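Local structure of pectinesterase (Sitophilus oryzae, 4PMH) at residues A[158-163]-A[187-192]; A[181-186]-A[212-217]; A[106-111]-A[168-173]; A[194-199]-A[218-223]. The protein probably hydrolyses the methyl esters of pectin, releasing methanol and de-esterified polygalacturonate, as part of plant cell-wall digestion in the rice weevil. All blocks are in the same frame, centred on the assembly; numbering follows the deposited sequence.

Contact 1. Residues A[158-163]-A[187-192]; sequences AVQIVN and QIQIHN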
loop_
_atom_site.group_PDB
_atom_site.type_symbol
_atom_site.label_atom_id
_atom_site.label_comp_id
_atom_site.label_asym_id
_atom_site.label_seq_id
_atom_site.Cartn_x
_atom_site.Cartn_y
_atom_site.Cartn_z
ATOM N N ALA A 158 -12.448 7.836 -5.189
ATOM C CA ALA A 158 -12.843 7.493 -6.562
ATOM C C ALA A 158 -11.740 7.613 -7.627
ATOM O O ALA A 158 -12.018 7.601 -8.836
ATOM C CB ALA A 158 -14.038 8.352 -6.977
ATOM N N VAL A 159 -10.493 7.744 -7.182
ATOM C CA VAL A 159 -9.386 7.806 -8.089
ATOM C C VAL A 159 -9.054 6.413 -8.608
ATOM O O VAL A 159 -9.017 5.444 -7.836
ATOM C CB VAL A 159 -8.124 8.385 -7.398
ATOM C CG1 VAL A 159 -6.937 8.293 -8.323
ATOM C CG2 VAL A 159 -8.374 9.816 -6.988
ATOM N N GLN A 160 -8.787 6.342 -9.910
ATOM C CA GLN A 160 -8.280 5.157 -10.564
ATOM C C GLN A 160 -6.834 5.436 -11.041
ATOM O O GLN A 160 -6.565 6.477 -11.663
ATOM C CB GLN A 160 -9.178 4.778 -11.760
ATOM C CG GLN A 160 -10.627 4.464 -11.385
ATOM C CD GLN A 160 -11.483 4.090 -12.588
ATOM O OE1 GLN A 160 -11.139 4.398 -13.736
ATOM N NE2 GLN A 160 -12.618 3.461 -12.331
ATOM N N ILE A 161 -5.909 4.527 -10.716
ATOM C CA ILE A 161 -4.517 4.628 -11.146
ATOM C C ILE A 161 -4.246 3.389 -11.982
ATOM O O ILE A 161 -4.434 2.276 -11.500
ATOM C CB ILE A 161 -3.535 4.669 -9.943
ATOM C CG1 ILE A 161 -3.785 5.882 -9.058
ATOM C CG2 ILE A 161 -2.104 4.716 -10.450
ATOM C CD1 ILE A 161 -2.964 5.867 -7.764
ATOM N N VAL A 162 -3.821 3.573 -13.227
ATOM C CA VAL A 162 -3.833 2.480 -14.203
ATOM C C VAL A 162 -2.585 2.512 -15.064
ATOM O O VAL A 162 -2.157 3.585 -15.477
ATOM C CB VAL A 162 -5.051 2.619 -15.132
ATOM C CG1 VAL A 162 -5.158 1.439 -16.095
ATOM C CG2 VAL A 162 -6.311 2.794 -14.312
ATOM N N ASN A 163 -2.016 1.338 -15.338
ATOM C CA ASN A 163 -0.972 1.199 -16.354
ATOM C C ASN A 163 0.207 2.176 -16.179
ATOM O O ASN A 163 0.600 2.876 -17.090
ATOM C CB ASN A 163 -1.587 1.346 -17.758
ATOM C CG ASN A 163 -0.642 0.891 -18.864
ATOM O OD1 ASN A 163 0.126 -0.045 -18.681
ATOM N ND2 ASN A 163 -0.709 1.541 -20.012
ATOM N N GLN A 187 -12.679 4.233 -2.070
ATOM C CA GLN A 187 -12.960 3.827 -3.444
ATOM C C GLN A 187 -11.837 4.084 -4.431
ATOM O O GLN A 187 -12.081 4.454 -5.584
ATOM C CB GLN A 187 -14.294 4.425 -3.931
ATOM C CG GLN A 187 -15.420 4.101 -2.969
ATOM C CD GLN A 187 -16.757 4.633 -3.395
ATOM O OE1 GLN A 187 -17.010 4.890 -4.589
ATOM N NE2 GLN A 187 -17.649 4.800 -2.415
ATOM N N ILE A 188 -10.608 3.849 -3.988
ATOM C CA ILE A 188 -9.444 3.929 -4.855
ATOM C C ILE A 188 -9.215 2.597 -5.570
ATOM O O ILE A 188 -9.284 1.520 -4.965
ATOM C CB ILE A 188 -8.157 4.261 -4.072
ATOM C CG1 ILE A 188 -8.377 5.433 -3.126
ATOM C CG2 ILE A 188 -7.028 4.594 -5.039
ATOM C CD1 ILE A 188 -9.065 6.623 -3.743
ATOM N N GLN A 189 -8.915 2.668 -6.854
ATOM C CA GLN A 189 -8.690 1.488 -7.650
ATOM C C GLN A 189 -7.319 1.621 -8.293
ATOM O O GLN A 189 -7.022 2.643 -8.915
ATOM C CB GLN A 189 -9.762 1.371 -8.733
ATOM C CG GLN A 189 -11.183 1.288 -8.224
ATOM C CD GLN A 189 -12.188 1.372 -9.363
ATOM O OE1 GLN A 189 -12.746 2.426 -9.629
ATOM N NE2 GLN A 189 -12.389 0.269 -10.062
ATOM N N ILE A 190 -6.483 0.603 -8.124
ATOM C CA ILE A 190 -5.142 0.572 -8.719
ATOM C C ILE A 190 -5.078 -0.661 -9.612
ATOM O O ILE A 190 -5.246 -1.785 -9.132
ATOM C CB ILE A 190 -4.052 0.440 -7.642
ATOM C CG1 ILE A 190 -4.120 1.574 -6.637
ATOM C CG2 ILE A 190 -2.676 0.394 -8.283
ATOM C CD1 ILE A 190 -5.238 1.453 -5.637
ATOM N N HIS A 191 -4.872 -0.476 -10.912
ATOM C CA HIS A 191 -5.004 -1.582 -11.849
ATOM C C HIS A 191 -3.846 -1.613 -12.827
ATOM O O HIS A 191 -3.554 -0.609 -13.472
ATOM C CB HIS A 191 -6.331 -1.478 -12.581
ATOM C CG HIS A 191 -6.551 -2.539 -13.613
ATOM N ND1 HIS A 191 -6.574 -3.883 -13.310
ATOM C CD2 HIS A 191 -6.822 -2.450 -14.938
ATOM C CE1 HIS A 191 -6.812 -4.578 -14.410
ATOM N NE2 HIS A 191 -6.971 -3.733 -15.412
ATOM N N ASN A 192 -3.183 -2.762 -12.935
ATOM C CA ASN A 192 -2.103 -2.928 -13.898
ATOM C C ASN A 192 -0.969 -1.927 -13.651
ATOM O O ASN A 192 -0.509 -1.256 -14.553
ATOM C CB ASN A 192 -2.635 -2.820 -15.336
ATOM C CG ASN A 192 -1.617 -3.281 -16.374
ATOM O OD1 ASN A 192 -0.856 -4.237 -16.156
ATOM N ND2 ASN A 192 -1.588 -2.591 -17.512
HETATM O O HOH W 1 -0.552 -2.327 -20.194
#
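Gln160 and Gln189 lie side by side on adjacent rungs of a parallel beta-helix, where strands 160-162 and 188-191 run parallel with 4.7 Å between their axes. Backbone bonds set the register: Gln189 N donates to Val159 O, Ile161 N to Gln189 O, His191 N to Ile161 O and Asn163 N to His191 O, the stagger of a regular parallel pair. CA-H...O contacts fill in between them, Val162 CA approaching His191 O to 3.2 Å.

Among side chains, Gln160 NE2 donates to Gln189 OE1 at 2.9 Å. The amide planes stand 79° apart; NE2 comes in from above the carbonyl plane of Gln189, while Gln189 OE1 lies close to the amide plane of Gln160. Both chains leave with CG beside the backbone N (chi1 -61° and -59°), which starts them in the same direction. Thr90 OG1 binds Gln160 OE1, and Pro33 O receives Gln189 NE2. An alanine in place of Gln160 would probably leave Gln189 OE1 and Thr90 without their partner and open a gap beside the Gln189 chain. Asn163 and Asn192 lie side by side, their amides nearly parallel, linked by a water that donates to Asn163 OD1 at 2.8 Å and accepts from Asn192 ND2 at 2.9 Å; Asn163 ND2 bonds Gly93 O and Gly95 O.

On the other face Ile188 CD1 meets Val159 CB at 4.2 Å. Ile161 and Ile190 also point to that side, and both touch Leu181.

The buried glutamine amides, satisfied by one another, Thr90 and Pro33, are probably fixed in rotation.

Contact 2. Residues A[181-186]-A[212-217]; sequences LQTNSD and ERSYYT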
loop_
_atom_site.group_PDB
_atom_site.type_symbol
_atom_site.label_atom_id
_atom_site.label_comp_id
_atom_site.label_asym_id
_atom_site.label_seq_id
_atom_site.Cartn_x
_atom_site.Cartn_y
_atom_site.Cartn_z
ATOM N N LEU A 181 3.440 5.088 -3.269
ATOM C CA LEU A 181 2.028 5.449 -3.310
ATOM C C LEU A 181 1.447 5.515 -1.896
ATOM O O LEU A 181 1.710 4.634 -1.045
ATOM C CB LEU A 181 1.250 4.433 -4.156
ATOM C CG LEU A 181 -0.258 4.566 -4.272
ATOM C CD1 LEU A 181 -0.596 5.877 -4.971
ATOM C CD2 LEU A 181 -0.928 3.410 -5.012
ATOM N N GLN A 182 0.659 6.565 -1.650
ATOM C CA GLN A 182 -0.129 6.695 -0.425
ATOM C C GLN A 182 -1.582 6.979 -0.760
ATOM O O GLN A 182 -1.867 7.957 -1.456
ATOM C CB GLN A 182 0.369 7.836 0.463
ATOM C CG GLN A 182 -0.506 8.000 1.702
ATOM C CD GLN A 182 -0.146 9.175 2.582
ATOM O OE1 GLN A 182 -0.923 9.549 3.473
ATOM N NE2 GLN A 182 1.033 9.746 2.367
ATOM N N THR A 183 -2.491 6.164 -0.221
ATOM C CA THR A 183 -3.939 6.396 -0.401
ATOM C C THR A 183 -4.564 6.784 0.955
ATOM O O THR A 183 -4.310 6.137 1.981
ATOM C CB THR A 183 -4.682 5.172 -1.027
ATOM O OG1 THR A 183 -4.834 4.140 -0.061
ATOM C CG2 THR A 183 -3.952 4.613 -2.245
ATOM N N ASN A 184 -5.370 7.846 0.936
ATOM C CA ASN A 184 -6.003 8.416 2.135
ATOM C C ASN A 184 -7.530 8.429 2.067
ATOM O O ASN A 184 -8.183 8.865 3.018
ATOM C CB ASN A 184 -5.492 9.841 2.297
ATOM C CG ASN A 184 -5.935 10.500 3.582
ATOM O OD1 ASN A 184 -6.718 11.445 3.555
ATOM N ND2 ASN A 184 -5.389 10.062 4.708
ATOM N N SER A 185 -8.097 7.936 0.972
ATOM C CA SER A 185 -9.523 8.060 0.719
ATOM C C SER A 185 -10.161 6.764 0.278
ATOM O O SER A 185 -9.487 5.777 0.039
ATOM C CB SER A 185 -9.759 9.076 -0.390
ATOM O OG SER A 185 -9.408 10.358 0.048
ATOM N N ASP A 186 -11.476 6.817 0.138
ATOM C CA ASP A 186 -12.303 5.648 -0.138
ATOM C C ASP A 186 -12.490 5.486 -1.651
ATOM O O ASP A 186 -12.464 6.467 -2.394
ATOM C CB ASP A 186 -13.661 5.839 0.569
ATOM C CG ASP A 186 -14.552 4.581 0.548
ATOM O OD1 ASP A 186 -14.057 3.454 0.718
ATOM O OD2 ASP A 186 -15.780 4.748 0.390
ATOM N N GLU A 212 -12.677 2.935 4.301
ATOM C CA GLU A 212 -11.607 3.491 3.453
ATOM C C GLU A 212 -11.075 2.335 2.612
ATOM O O GLU A 212 -10.130 1.658 2.999
ATOM C CB GLU A 212 -10.483 4.120 4.291
ATOM C CG GLU A 212 -9.511 4.972 3.477
ATOM C CD GLU A 212 -8.308 5.479 4.274
ATOM O OE1 GLU A 212 -8.346 5.482 5.519
ATOM O OE2 GLU A 212 -7.297 5.857 3.661
ATOM N N ARG A 213 -11.718 2.129 1.461
ATOM C CA ARG A 213 -11.539 0.931 0.670
ATOM C C ARG A 213 -10.696 1.188 -0.580
ATOM O O ARG A 213 -10.844 2.211 -1.245
ATOM C CB ARG A 213 -12.902 0.390 0.241
ATOM C CG ARG A 213 -13.761 -0.016 1.429
ATOM C CD ARG A 213 -15.214 -0.178 1.037
ATOM N NE ARG A 213 -15.845 1.106 0.740
ATOM C CZ ARG A 213 -17.166 1.313 0.698
ATOM N NH1 ARG A 213 -18.030 0.319 0.931
ATOM N NH2 ARG A 213 -17.627 2.536 0.436
ATOM N N SER A 214 -9.819 0.244 -0.874
ATOM C CA SER A 214 -8.996 0.295 -2.089
ATOM C C SER A 214 -8.910 -1.087 -2.696
ATOM O O SER A 214 -8.987 -2.085 -1.987
ATOM C CB SER A 214 -7.596 0.891 -1.828
ATOM O OG SER A 214 -6.949 0.308 -0.716
ATOM N N TYR A 215 -8.797 -1.122 -4.023
ATOM C CA TYR A 215 -8.839 -2.354 -4.777
ATOM C C TYR A 215 -7.694 -2.347 -5.771
ATOM O O TYR A 215 -7.687 -1.541 -6.730
ATOM C CB TYR A 215 -10.158 -2.469 -5.537
ATOM C CG TYR A 215 -10.576 -3.874 -5.932
ATOM C CD1 TYR A 215 -9.667 -4.906 -6.084
ATOM C CD2 TYR A 215 -11.911 -4.154 -6.174
ATOM C CE1 TYR A 215 -10.075 -6.187 -6.440
ATOM C CE2 TYR A 215 -12.324 -5.425 -6.543
ATOM C CZ TYR A 215 -11.388 -6.437 -6.674
ATOM O OH TYR A 215 -11.794 -7.709 -7.037
ATOM N N TYR A 216 -6.752 -3.242 -5.523
ATOM C CA TYR A 216 -5.580 -3.471 -6.347
ATOM C C TYR A 216 -5.779 -4.717 -7.197
ATOM O O TYR A 216 -6.005 -5.773 -6.681
ATOM C CB TYR A 216 -4.365 -3.687 -5.456
ATOM C CG TYR A 216 -4.023 -2.473 -4.647
ATOM C CD1 TYR A 216 -4.767 -2.117 -3.517
ATOM C CD2 TYR A 216 -2.972 -1.653 -5.026
ATOM C CE1 TYR A 216 -4.454 -0.969 -2.785
ATOM C CE2 TYR A 216 -2.656 -0.526 -4.315
ATOM C CZ TYR A 216 -3.399 -0.181 -3.200
ATOM O OH TYR A 216 -3.049 0.958 -2.523
ATOM N N THR A 217 -5.668 -4.574 -8.508
ATOM C CA THR A 217 -5.772 -5.684 -9.435
ATOM C C THR A 217 -4.592 -5.671 -10.379
ATOM O O THR A 217 -4.161 -4.603 -10.820
ATOM C CB THR A 217 -7.066 -5.596 -10.272
ATOM O OG1 THR A 217 -7.257 -4.254 -10.714
ATOM C CG2 THR A 217 -8.246 -6.000 -9.439
HETATM O O HOH W 2 -7.197 4.535 1.113
HETATM O O HOH W 3 -4.712 1.617 -0.587
HETATM O O HOH W 4 -9.764 7.993 5.534
HETATM O O HOH W 5 -8.594 3.376 -0.254
#
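Asp186 and Arg213 form a salt bridge at the end of a contact between two different sheets that face each other across the interior of the protein, the axes of strands 181-183 and 213-217 passing 10.2 Å apart. The grip is side-on: Arg213 NE reaches Asp186 OD1 at 3.0 Å and NH2 reaches OD2 at 2.9 Å, both on syn lone pairs, with the carboxylate and guanidinium planes 11° apart. Asp186 OD1 also takes Arg213 N on its anti lone pair at 2.8 Å. An alanine at Asp186 would probably leave the guanidinium without its counter-charge and Arg213 N without this acceptor, although Leu27 O would still hold NH1.

Here the two facing sheets of the parallel beta-helix meet through inward side chains, with ordered water among them. One water lies 2.6 Å from Thr183 OG1 and also bonds Ser214 OG and Tyr216 OH, in the plane of the Tyr216 ring. A second accepts from Thr183 OG1 and donates to Ser185 O and to Glu212 OE2, a carboxylate oxygen that Gly207 N binds as well. Tyr216 meets the Thr183 and Leu181 side chains tip to tip, its OH 3.8 Å from Thr183 CG2 and 4.1 Å from Leu181 CD2, while its ring stacks with Phe236.

Contact 3. Residues A[106-111]-A[168-173]; sequences NMPAQT and NSAKNT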
loop_
_atom_site.group_PDB
_atom_site.type_symbol
_atom_site.label_atom_id
_atom_site.label_comp_id
_atom_site.label_asym_id
_atom_site.label_seq_id
_atom_site.Cartn_x
_atom_site.Cartn_y
_atom_site.Cartn_z
ATOM N N ASN A 106 14.026 9.874 -5.622
ATOM C CA ASN A 106 14.777 9.357 -4.456
ATOM C C ASN A 106 14.511 10.358 -3.338
ATOM O O ASN A 106 15.183 11.387 -3.232
ATOM C CB ASN A 106 16.285 9.276 -4.770
ATOM C CG ASN A 106 17.125 8.700 -3.622
ATOM O OD1 ASN A 106 16.720 8.662 -2.461
ATOM N ND2 ASN A 106 18.348 8.296 -3.959
ATOM N N MET A 107 13.500 10.073 -2.527
ATOM C CA MET A 107 12.988 11.054 -1.581
ATOM C C MET A 107 12.523 10.355 -0.324
ATOM O O MET A 107 11.320 10.109 -0.148
ATOM C CB MET A 107 11.841 11.858 -2.204
ATOM C CG MET A 107 11.447 13.090 -1.384
ATOM S SD MET A 107 10.337 14.211 -2.266
ATOM C CE MET A 107 8.780 13.339 -2.154
ATOM N N PRO A 108 13.474 10.024 0.563
ATOM C CA PRO A 108 13.107 9.392 1.831
ATOM C C PRO A 108 12.430 10.335 2.835
ATOM O O PRO A 108 12.424 11.556 2.655
ATOM C CB PRO A 108 14.460 8.911 2.382
ATOM C CG PRO A 108 15.453 9.905 1.845
ATOM C CD PRO A 108 14.932 10.253 0.456
ATOM N N ALA A 109 11.867 9.750 3.888
ATOM C CA ALA A 109 11.316 10.526 5.012
ATOM C C ALA A 109 12.373 11.456 5.612
ATOM O O ALA A 109 12.036 12.502 6.180
ATOM C CB ALA A 109 10.801 9.606 6.096
ATOM N N GLN A 110 13.637 11.061 5.481
ATOM C CA GLN A 110 14.753 11.788 6.088
ATOM C C GLN A 110 15.147 13.028 5.285
ATOM O O GLN A 110 15.985 13.822 5.729
ATOM C CB GLN A 110 15.940 10.827 6.276
ATOM C CG GLN A 110 15.750 9.778 7.381
ATOM C CD GLN A 110 14.694 8.704 7.090
ATOM O OE1 GLN A 110 14.417 8.344 5.931
ATOM N NE2 GLN A 110 14.124 8.156 8.159
ATOM N N THR A 111 14.562 13.195 4.097
ATOM C CA THR A 111 14.761 14.387 3.300
ATOM C C THR A 111 14.531 15.659 4.099
ATOM O O THR A 111 13.529 15.799 4.800
ATOM C CB THR A 111 13.795 14.393 2.094
ATOM O OG1 THR A 111 14.040 13.239 1.289
ATOM C CG2 THR A 111 13.992 15.624 1.251
ATOM N N ASN A 168 9.626 5.191 -5.372
ATOM C CA ASN A 168 10.503 5.991 -4.521
ATOM C C ASN A 168 11.781 5.167 -4.302
ATOM O O ASN A 168 11.783 4.144 -3.619
ATOM C CB ASN A 168 9.802 6.373 -3.221
ATOM C CG ASN A 168 10.537 7.465 -2.453
ATOM O OD1 ASN A 168 11.765 7.613 -2.562
ATOM N ND2 ASN A 168 9.783 8.245 -1.679
ATOM N N SER A 169 12.861 5.623 -4.917
ATOM C CA SER A 169 14.050 4.805 -5.122
ATOM C C SER A 169 15.033 4.916 -3.963
ATOM O O SER A 169 16.121 4.372 -4.030
ATOM C CB SER A 169 14.740 5.178 -6.434
ATOM O OG SER A 169 15.185 6.531 -6.454
ATOM N N ALA A 170 14.647 5.596 -2.897
ATOM C CA ALA A 170 15.536 5.756 -1.743
ATOM C C ALA A 170 15.909 4.409 -1.130
ATOM O O ALA A 170 15.035 3.659 -0.677
ATOM C CB ALA A 170 14.905 6.643 -0.690
ATOM N N LYS A 171 17.208 4.129 -1.139
ATOM C CA LYS A 171 17.801 2.983 -0.459
ATOM C C LYS A 171 19.175 3.395 0.150
ATOM O O LYS A 171 20.104 2.595 0.230
ATOM C CB LYS A 171 17.948 1.806 -1.436
ATOM C CG LYS A 171 18.574 2.177 -2.777
ATOM C CD LYS A 171 18.698 0.979 -3.715
ATOM C CE LYS A 171 20.072 0.323 -3.646
ATOM N NZ LYS A 171 20.265 -0.683 -4.736
ATOM N N ASN A 172 19.260 4.632 0.625
ATOM C CA ASN A 172 20.547 5.274 0.932
ATOM C C ASN A 172 21.209 4.721 2.211
ATOM O O ASN A 172 22.439 4.606 2.289
ATOM C CB ASN A 172 20.337 6.793 0.995
ATOM C CG ASN A 172 19.657 7.328 -0.261
ATOM O OD1 ASN A 172 20.260 7.365 -1.328
ATOM N ND2 ASN A 172 18.392 7.729 -0.144
ATOM N N THR A 173 20.376 4.397 3.204
ATOM C CA THR A 173 20.776 3.630 4.387
ATOM C C THR A 173 19.722 2.554 4.630
ATOM O O THR A 173 18.654 2.580 4.025
ATOM C CB THR A 173 20.844 4.498 5.656
ATOM O OG1 THR A 173 19.515 4.770 6.121
ATOM C CG2 THR A 173 21.584 5.826 5.404
#
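Asn168 clamps the backbone of Met107 with both ends of its amide, joining the loops that follow strands 101-105 and 165-168, neighbours in one parallel sheet of the beta-helix. Its OD1 accepts from Met107 N at 3.0 Å, and its ND2 donates to Met107 O at 2.9 Å. CG stands anti to the backbone N (chi1 -167°), and chi2 then turns the amide; ND2 keeps Met107 O in its own amide plane but approaches from well above the carbonyl plane.

A second amide pair forms where Asn106 and Asn172 meet tip to tip, their planes 4° apart. Asn172 ND2 donates to Asn106 OD1 at 3.0 Å, nearly straight (173°) and on a lone pair. The return bond, Asn106 ND2 to Asn172 OD1, is weak at 3.4 Å. Between the two pairs Ala170 CB packs 3.8 Å from Pro108 CD and lies against Asn106 OD1.

Further out, Val179 O takes a bond from Asn168 ND2, and Gln176 OE1 one from Asn172 ND2. On the other loop, Pro108 O accepts both Thr111 N and Thr111 OG1, closing a type I turn. Gln110, within that turn, bonds through NE2 to Gln177, a substrate-binding residue by similarity.

Asn168, buried and bonded through both amide ends, is likely to be held firmly. Solvent probably competes for the exposed Asn106-Asn172 amides, so that this pair ties the loops less tightly.

Contact 4. Residues A[194-199]-A[218-223]; sequences RLLGHQ and NTYIEG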
loop_
_atom_site.group_PDB
_atom_site.type_symbol
_atom_site.label_atom_id
_atom_site.label_comp_id
_atom_site.label_asym_id
_atom_site.label_seq_id
_atom_site.Cartn_x
_atom_site.Cartn_y
_atom_site.Cartn_z
ATOM N N ARG A 194 2.740 -0.814 -11.234
ATOM C CA ARG A 194 3.965 -1.296 -10.631
ATOM C C ARG A 194 4.354 -0.266 -9.553
ATOM O O ARG A 194 4.485 0.920 -9.852
ATOM C CB ARG A 194 5.071 -1.417 -11.709
ATOM C CG ARG A 194 4.760 -2.357 -12.887
ATOM C CD ARG A 194 5.835 -2.371 -13.984
ATOM N NE ARG A 194 7.171 -2.703 -13.473
ATOM C CZ ARG A 194 8.223 -1.871 -13.388
ATOM N NH1 ARG A 194 8.175 -0.604 -13.804
ATOM N NH2 ARG A 194 9.368 -2.323 -12.874
ATOM N N LEU A 195 4.504 -0.715 -8.316
ATOM C CA LEU A 195 4.769 0.147 -7.183
ATOM C C LEU A 195 6.107 -0.300 -6.580
ATOM O O LEU A 195 6.227 -1.440 -6.137
ATOM C CB LEU A 195 3.593 0.064 -6.176
ATOM C CG LEU A 195 2.188 0.299 -6.761
ATOM C CD1 LEU A 195 1.120 -0.017 -5.731
ATOM C CD2 LEU A 195 2.047 1.732 -7.260
ATOM N N LEU A 196 7.121 0.580 -6.611
ATOM C CA LEU A 196 8.504 0.178 -6.389
ATOM C C LEU A 196 9.169 0.971 -5.266
ATOM O O LEU A 196 9.132 2.185 -5.235
ATOM C CB LEU A 196 9.343 0.359 -7.662
ATOM C CG LEU A 196 8.750 -0.021 -9.030
ATOM C CD1 LEU A 196 9.683 0.406 -10.156
ATOM C CD2 LEU A 196 8.428 -1.501 -9.128
ATOM N N GLY A 197 9.794 0.267 -4.354
ATOM C CA GLY A 197 10.459 0.922 -3.270
ATOM C C GLY A 197 11.210 -0.096 -2.472
ATOM O O GLY A 197 11.533 -1.176 -2.969
ATOM N N HIS A 198 11.493 0.262 -1.230
ATOM C CA HIS A 198 12.159 -0.650 -0.329
ATOM C C HIS A 198 11.390 -0.714 0.968
ATOM O O HIS A 198 10.589 -1.642 1.151
ATOM C CB HIS A 198 13.613 -0.262 -0.171
ATOM C CG HIS A 198 14.437 -0.685 -1.334
ATOM N ND1 HIS A 198 14.636 0.119 -2.433
ATOM C CD2 HIS A 198 15.043 -1.861 -1.610
ATOM C CE1 HIS A 198 15.344 -0.538 -3.331
ATOM N NE2 HIS A 198 15.606 -1.740 -2.854
ATOM N N GLN A 199 11.588 0.263 1.849
ATOM C CA GLN A 199 10.834 0.338 3.098
ATOM C C GLN A 199 9.650 1.283 2.919
ATOM O O GLN A 199 9.842 2.410 2.505
ATOM C CB GLN A 199 11.747 0.837 4.220
ATOM C CG GLN A 199 11.145 0.779 5.605
ATOM C CD GLN A 199 12.181 0.993 6.717
ATOM O OE1 GLN A 199 13.397 1.016 6.474
ATOM N NE2 GLN A 199 11.702 1.150 7.935
ATOM N N ASN A 218 -4.069 -6.861 -10.676
ATOM C CA ASN A 218 -3.005 -7.035 -11.640
ATOM C C ASN A 218 -1.836 -6.103 -11.419
ATOM O O ASN A 218 -1.313 -5.543 -12.340
ATOM C CB ASN A 218 -3.563 -6.900 -13.050
ATOM C CG ASN A 218 -4.698 -7.867 -13.303
ATOM O OD1 ASN A 218 -5.811 -7.690 -12.808
ATOM N ND2 ASN A 218 -4.414 -8.917 -14.039
ATOM N N THR A 219 -1.414 -5.985 -10.172
ATOM C CA THR A 219 -0.444 -4.992 -9.786
ATOM C C THR A 219 0.759 -5.648 -9.087
ATOM O O THR A 219 0.618 -6.617 -8.311
ATOM C CB THR A 219 -1.154 -3.907 -8.946
ATOM O OG1 THR A 219 -1.986 -3.126 -9.820
ATOM C CG2 THR A 219 -0.163 -2.981 -8.221
ATOM N N TYR A 220 1.933 -5.098 -9.404
ATOM C CA TYR A 220 3.234 -5.556 -8.947
ATOM C C TYR A 220 3.770 -4.574 -7.895
ATOM O O TYR A 220 3.863 -3.364 -8.145
ATOM C CB TYR A 220 4.222 -5.604 -10.135
ATOM C CG TYR A 220 5.646 -5.945 -9.747
ATOM C CD1 TYR A 220 6.054 -7.277 -9.604
ATOM C CD2 TYR A 220 6.588 -4.942 -9.497
ATOM C CE1 TYR A 220 7.358 -7.594 -9.251
ATOM C CE2 TYR A 220 7.898 -5.255 -9.129
ATOM C CZ TYR A 220 8.278 -6.574 -9.010
ATOM O OH TYR A 220 9.560 -6.888 -8.623
ATOM N N ILE A 221 4.136 -5.099 -6.737
ATOM C CA ILE A 221 4.546 -4.291 -5.623
ATOM C C ILE A 221 5.828 -4.876 -5.027
ATOM O O ILE A 221 5.857 -6.062 -4.673
ATOM C CB ILE A 221 3.441 -4.243 -4.522
ATOM C CG1 ILE A 221 2.087 -3.863 -5.120
ATOM C CG2 ILE A 221 3.829 -3.278 -3.405
ATOM C CD1 ILE A 221 0.920 -4.106 -4.203
ATOM N N GLU A 222 6.874 -4.054 -4.908
ATOM C CA GLU A 222 8.128 -4.529 -4.344
ATOM C C GLU A 222 8.658 -3.659 -3.231
ATOM O O GLU A 222 8.388 -2.472 -3.168
ATOM C CB GLU A 222 9.226 -4.732 -5.422
ATOM C CG GLU A 222 9.619 -3.521 -6.237
ATOM C CD GLU A 222 10.754 -3.784 -7.254
ATOM O OE1 GLU A 222 11.619 -2.893 -7.363
ATOM O OE2 GLU A 222 10.786 -4.842 -7.942
ATOM N N GLY A 223 9.455 -4.286 -2.383
ATOM C CA GLY A 223 10.061 -3.638 -1.242
ATOM C C GLY A 223 10.799 -4.668 -0.419
ATOM O O GLY A 223 11.028 -5.789 -0.867
HETATM O O HOH W 6 12.647 -1.160 -5.501
#
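Leu196 brings CD2 to the edge of the Tyr220 ring, close to the ring plane and 3.8 Å from CE2. The same methyl lies 3.7 Å from Glu222 CG and, within its own segment, over one face of the Arg194 guanidinium near the rim. Arg194 is held by Ser165 OG through NH1. Glu222 has CG between the backbone N and the carbonyl carbon (chi1 59°), the crowded position, which sets CG beside the Leu196 methyl. Its OE2 accepts from Tyr220 OH at the ring edge, over a distance modelled as very short. Its OE1 takes a bond from a water, at 2.7 Å, that also donates to Gly197 O.

On the opposite face of the sheet Leu195 and Ile221 lie side by side, CD1 to CG1 4.0 Å, and Thr219 CG2 touches the same Leu195 methyl.

The backbones pair in parallel through Leu195 N to Tyr220 O at 2.7 Å and Glu222 N to Leu195 O at 3.0 Å, then loosen: Gly197 N to Glu222 O is weak. Gly223 CA comes within 3.2 Å of His198 O, so tight that a side chain on Gly223 would collide with that oxygen. His198 bonds Asp246 through NE2.

Two adjacent rungs of a parallel beta-helix thus run up to the active site inferred by similarity to other pectinesterases, with Gln199, the presumed transition-state stabiliser, at the end of the first.

In the fold
Contacts 1 and 2 meet in one sheet of the beta-helix, where strands 188-191 and 213-217 are neighbours, while strand 181-183 of contact 2 belongs to another; their centres are 8 Å apart, Ile190 N lies 2.8 Å from Tyr215 O, and His191 ND1 bonds Thr217 OG1. Contact 4, in a further sheet, reaches contact 2 across the interior, Leu195 CD1 lying 4.1 Å from both Leu181 CD2 and Tyr216 CE2. Contact 3 lies in loops that follow strands of the same sheet as contact 4; Asn168 N is 3.0 Å from Leu196 O. Contact 1 is remote from the catalytic residues, whereas contact 4 contains Gln199, and the Asn168 side chain lies about 8 Å from that of Asp200, the proton donor by similarity.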